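Local coordinates for aspartate aminotransferase (Thermotoga maritima, PDB 1O4S), which catalyses the pyridoxal-phosphate-dependent transfer of an amino group from L-aspartate to 2-oxoglutarate, giving oxaloacetate and L-glutamate, at residues B[235-244]-B[255-264]. Sequence-based numbering, arbitrary orientation.
Sequences FDRIVYINGF and VGYLISSEKV
Ser-260 OG donates to Ile-238 O at 2.7 Å, reaching the carbonyl oxygen from 31° off the carbonyl plane and carrying the pairing on past the regular antiparallel bridges. From there the two strands follow a ladder: Tyr-240 and Ile-259 exchange backbone hydrogen bonds in both directions, as do Asn-242 and Tyr-257, and Phe-244 N closes the far end on Val-255 O. At Gly-243 and Gly-256 the backbones draw together, with CA atoms 3.6 Å apart, where a side chain on Gly-243 would collide with the opposite strand. Tyr-257, its CG between backbone N and carbonyl carbon (chi1 56°), lays its ring back over its partner strand, and Asn-242 O sits 3.8 Å above the ring centre. Tyr-257 CE1 meets Tyr-240 CE2 at 4.0 Å, edge to edge, while Tyr-240 OH accepts from Asn-242 ND2, lying in the plane of the Asn-242 amide. With an alanine at Tyr-257, Asn-242 O would probably lose the ring beneath it, and Tyr-240 CE2 and Phe-244 CE1 would border a gap. The loop joining the strands carries Lys-246 of the pyridoxal-phosphate pocket; in the seven-stranded mixed sheet, strand 238-243 runs parallel to 209-213 and antiparallel to 256-259, with helix 109-121 packed on Val-239 and Ile-241.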
# COMPACT_ATOMS: atom_id res chain seq x y z
N PHE B 235 11.94 9.98 -20.75
CA PHE B 235 11.55 8.89 -19.86
C PHE B 235 10.91 7.73 -20.61
O PHE B 235 10.26 6.89 -19.99
CB PHE B 235 10.61 9.43 -18.77
CG PHE B 235 11.29 10.21 -17.69
CD1 PHE B 235 11.39 11.59 -17.76
CD2 PHE B 235 11.82 9.58 -16.58
CE1 PHE B 235 12.03 12.32 -16.74
CE2 PHE B 235 12.43 10.28 -15.57
CZ PHE B 235 12.54 11.66 -15.64
N ASP B 236 11.11 7.64 -21.93
CA ASP B 236 10.42 6.62 -22.74
C ASP B 236 10.68 5.20 -22.25
O ASP B 236 9.79 4.34 -22.27
CB ASP B 236 10.77 6.73 -24.22
CG ASP B 236 9.94 7.77 -24.92
OD1 ASP B 236 10.26 8.08 -26.11
OD2 ASP B 236 8.94 8.34 -24.37
N ARG B 237 11.91 4.99 -21.78
CA ARG B 237 12.36 3.72 -21.29
C ARG B 237 12.92 3.83 -19.88
O ARG B 237 13.62 2.94 -19.44
CB ARG B 237 13.38 3.15 -22.27
CG ARG B 237 12.75 2.62 -23.57
CD ARG B 237 13.71 2.50 -24.74
NE ARG B 237 13.64 3.64 -25.69
CZ ARG B 237 14.38 4.76 -25.64
NH1 ARG B 237 15.31 4.95 -24.69
NH2 ARG B 237 14.20 5.70 -26.57
N ILE B 238 12.59 4.89 -19.16
CA ILE B 238 13.12 5.08 -17.80
C ILE B 238 12.01 5.11 -16.78
O ILE B 238 11.06 5.86 -16.94
CB ILE B 238 13.91 6.38 -17.69
CG1 ILE B 238 15.02 6.45 -18.76
CG2 ILE B 238 14.48 6.56 -16.27
CD1 ILE B 238 16.12 5.42 -18.59
N VAL B 239 12.16 4.32 -15.72
CA VAL B 239 11.31 4.42 -14.54
C VAL B 239 12.23 4.84 -13.39
O VAL B 239 13.10 4.09 -13.00
CB VAL B 239 10.59 3.07 -14.20
CG1 VAL B 239 9.76 3.19 -12.95
CG2 VAL B 239 9.71 2.61 -15.37
N TYR B 240 12.02 6.04 -12.88
CA TYR B 240 12.87 6.58 -11.85
C TYR B 240 12.17 6.46 -10.51
O TYR B 240 11.01 6.84 -10.37
CB TYR B 240 13.21 8.03 -12.20
CG TYR B 240 14.01 8.76 -11.16
CD1 TYR B 240 15.40 8.62 -11.09
CD2 TYR B 240 13.36 9.62 -10.22
CE1 TYR B 240 16.15 9.32 -10.11
CE2 TYR B 240 14.09 10.31 -9.26
CZ TYR B 240 15.48 10.16 -9.19
OH TYR B 240 16.19 10.87 -8.26
N ILE B 241 12.87 5.90 -9.53
CA ILE B 241 12.33 5.69 -8.19
C ILE B 241 13.19 6.33 -7.12
O ILE B 241 14.41 6.12 -7.06
CB ILE B 241 12.11 4.18 -7.93
CG1 ILE B 241 11.02 3.72 -8.90
CG2 ILE B 241 11.75 3.93 -6.47
CD1 ILE B 241 10.71 2.34 -8.87
N ASN B 242 12.52 7.11 -6.26
CA ASN B 242 13.15 7.78 -5.12
C ASN B 242 12.09 8.01 -4.03
O ASN B 242 10.96 7.53 -4.14
CB ASN B 242 13.85 9.06 -5.61
CG ASN B 242 15.09 9.45 -4.77
OD1 ASN B 242 15.18 9.15 -3.59
ND2 ASN B 242 16.02 10.17 -5.40
N GLY B 243 12.47 8.66 -2.95
CA GLY B 243 11.55 9.02 -1.89
C GLY B 243 12.28 9.66 -0.72
O GLY B 243 13.45 10.05 -0.86
N PHE B 244 11.61 9.74 0.42
CA PHE B 244 12.07 10.56 1.54
C PHE B 244 12.66 9.76 2.66
O PHE B 244 13.20 10.31 3.63
CB PHE B 244 10.90 11.43 2.05
CG PHE B 244 10.44 12.39 1.04
CD1 PHE B 244 9.56 11.98 0.03
CD2 PHE B 244 10.96 13.69 1.01
CE1 PHE B 244 9.14 12.87 -0.94
CE2 PHE B 244 10.56 14.59 0.02
CZ PHE B 244 9.66 14.18 -0.96
N VAL B 255 6.61 7.58 2.27
CA VAL B 255 6.41 8.46 1.12
C VAL B 255 7.57 8.29 0.15
O VAL B 255 8.73 8.57 0.49
CB VAL B 255 6.40 9.94 1.48
CG1 VAL B 255 5.94 10.77 0.27
CG2 VAL B 255 5.60 10.18 2.68
N GLY B 256 7.25 7.83 -1.05
CA GLY B 256 8.19 7.75 -2.12
C GLY B 256 7.45 8.13 -3.37
O GLY B 256 6.27 8.54 -3.31
N TYR B 257 8.12 7.96 -4.51
CA TYR B 257 7.53 8.31 -5.77
C TYR B 257 8.21 7.66 -6.94
O TYR B 257 9.33 7.15 -6.85
CB TYR B 257 7.53 9.84 -5.94
CG TYR B 257 8.89 10.47 -5.82
CD1 TYR B 257 9.77 10.49 -6.91
CD2 TYR B 257 9.31 11.00 -4.63
CE1 TYR B 257 11.02 11.05 -6.81
CE2 TYR B 257 10.59 11.55 -4.51
CZ TYR B 257 11.43 11.58 -5.60
OH TYR B 257 12.67 12.15 -5.48
N LEU B 258 7.48 7.68 -8.06
CA LEU B 258 7.94 7.19 -9.34
C LEU B 258 7.78 8.31 -10.31
O LEU B 258 6.78 9.03 -10.27
CB LEU B 258 7.09 5.99 -9.73
CG LEU B 258 7.24 5.36 -11.12
CD1 LEU B 258 7.01 3.88 -11.04
CD2 LEU B 258 6.28 6.01 -12.15
N ILE B 259 8.78 8.48 -11.17
CA ILE B 259 8.72 9.36 -12.32
C ILE B 259 9.03 8.53 -13.58
O ILE B 259 10.02 7.83 -13.63
CB ILE B 259 9.75 10.51 -12.20
CG1 ILE B 259 9.72 11.15 -10.80
CG2 ILE B 259 9.49 11.57 -13.31
CD1 ILE B 259 10.55 12.47 -10.63
N SER B 260 8.18 8.64 -14.59
CA SER B 260 8.42 8.01 -15.88
C SER B 260 7.72 8.82 -16.98
O SER B 260 7.45 9.98 -16.78
CB SER B 260 7.93 6.53 -15.84
OG SER B 260 8.40 5.77 -16.95
N SER B 261 7.47 8.23 -18.13
CA SER B 261 6.60 8.82 -19.15
C SER B 261 5.20 8.99 -18.60
O SER B 261 4.85 8.34 -17.61
CB SER B 261 6.56 7.94 -20.41
OG SER B 261 6.11 6.62 -20.13
N GLU B 262 4.41 9.87 -19.22
CA GLU B 262 3.03 10.08 -18.80
C GLU B 262 2.23 8.80 -18.98
O GLU B 262 1.35 8.51 -18.17
CB GLU B 262 2.38 11.28 -19.51
CG GLU B 262 2.95 12.61 -18.98
CD GLU B 262 2.47 13.88 -19.69
OE1 GLU B 262 3.18 14.93 -19.56
OE2 GLU B 262 1.41 13.83 -20.38
N LYS B 263 2.58 8.01 -19.99
CA LYS B 263 1.96 6.72 -20.24
C LYS B 263 2.16 5.76 -19.06
O LYS B 263 1.19 5.21 -18.54
CB LYS B 263 2.51 6.11 -21.54
CG LYS B 263 2.00 4.70 -21.87
CD LYS B 263 2.36 4.25 -23.30
CE LYS B 263 2.17 2.72 -23.45
NZ LYS B 263 2.56 2.24 -24.82
N VAL B 264 3.41 5.59 -18.62
CA VAL B 264 3.72 4.68 -17.53
C VAL B 264 3.19 5.19 -16.19
O VAL B 264 2.70 4.41 -15.39
CB VAL B 264 5.21 4.45 -17.42
CG1 VAL B 264 5.56 3.66 -16.17
CG2 VAL B 264 5.68 3.71 -18.66
O HOH W 1 7.37 4.70 -21.72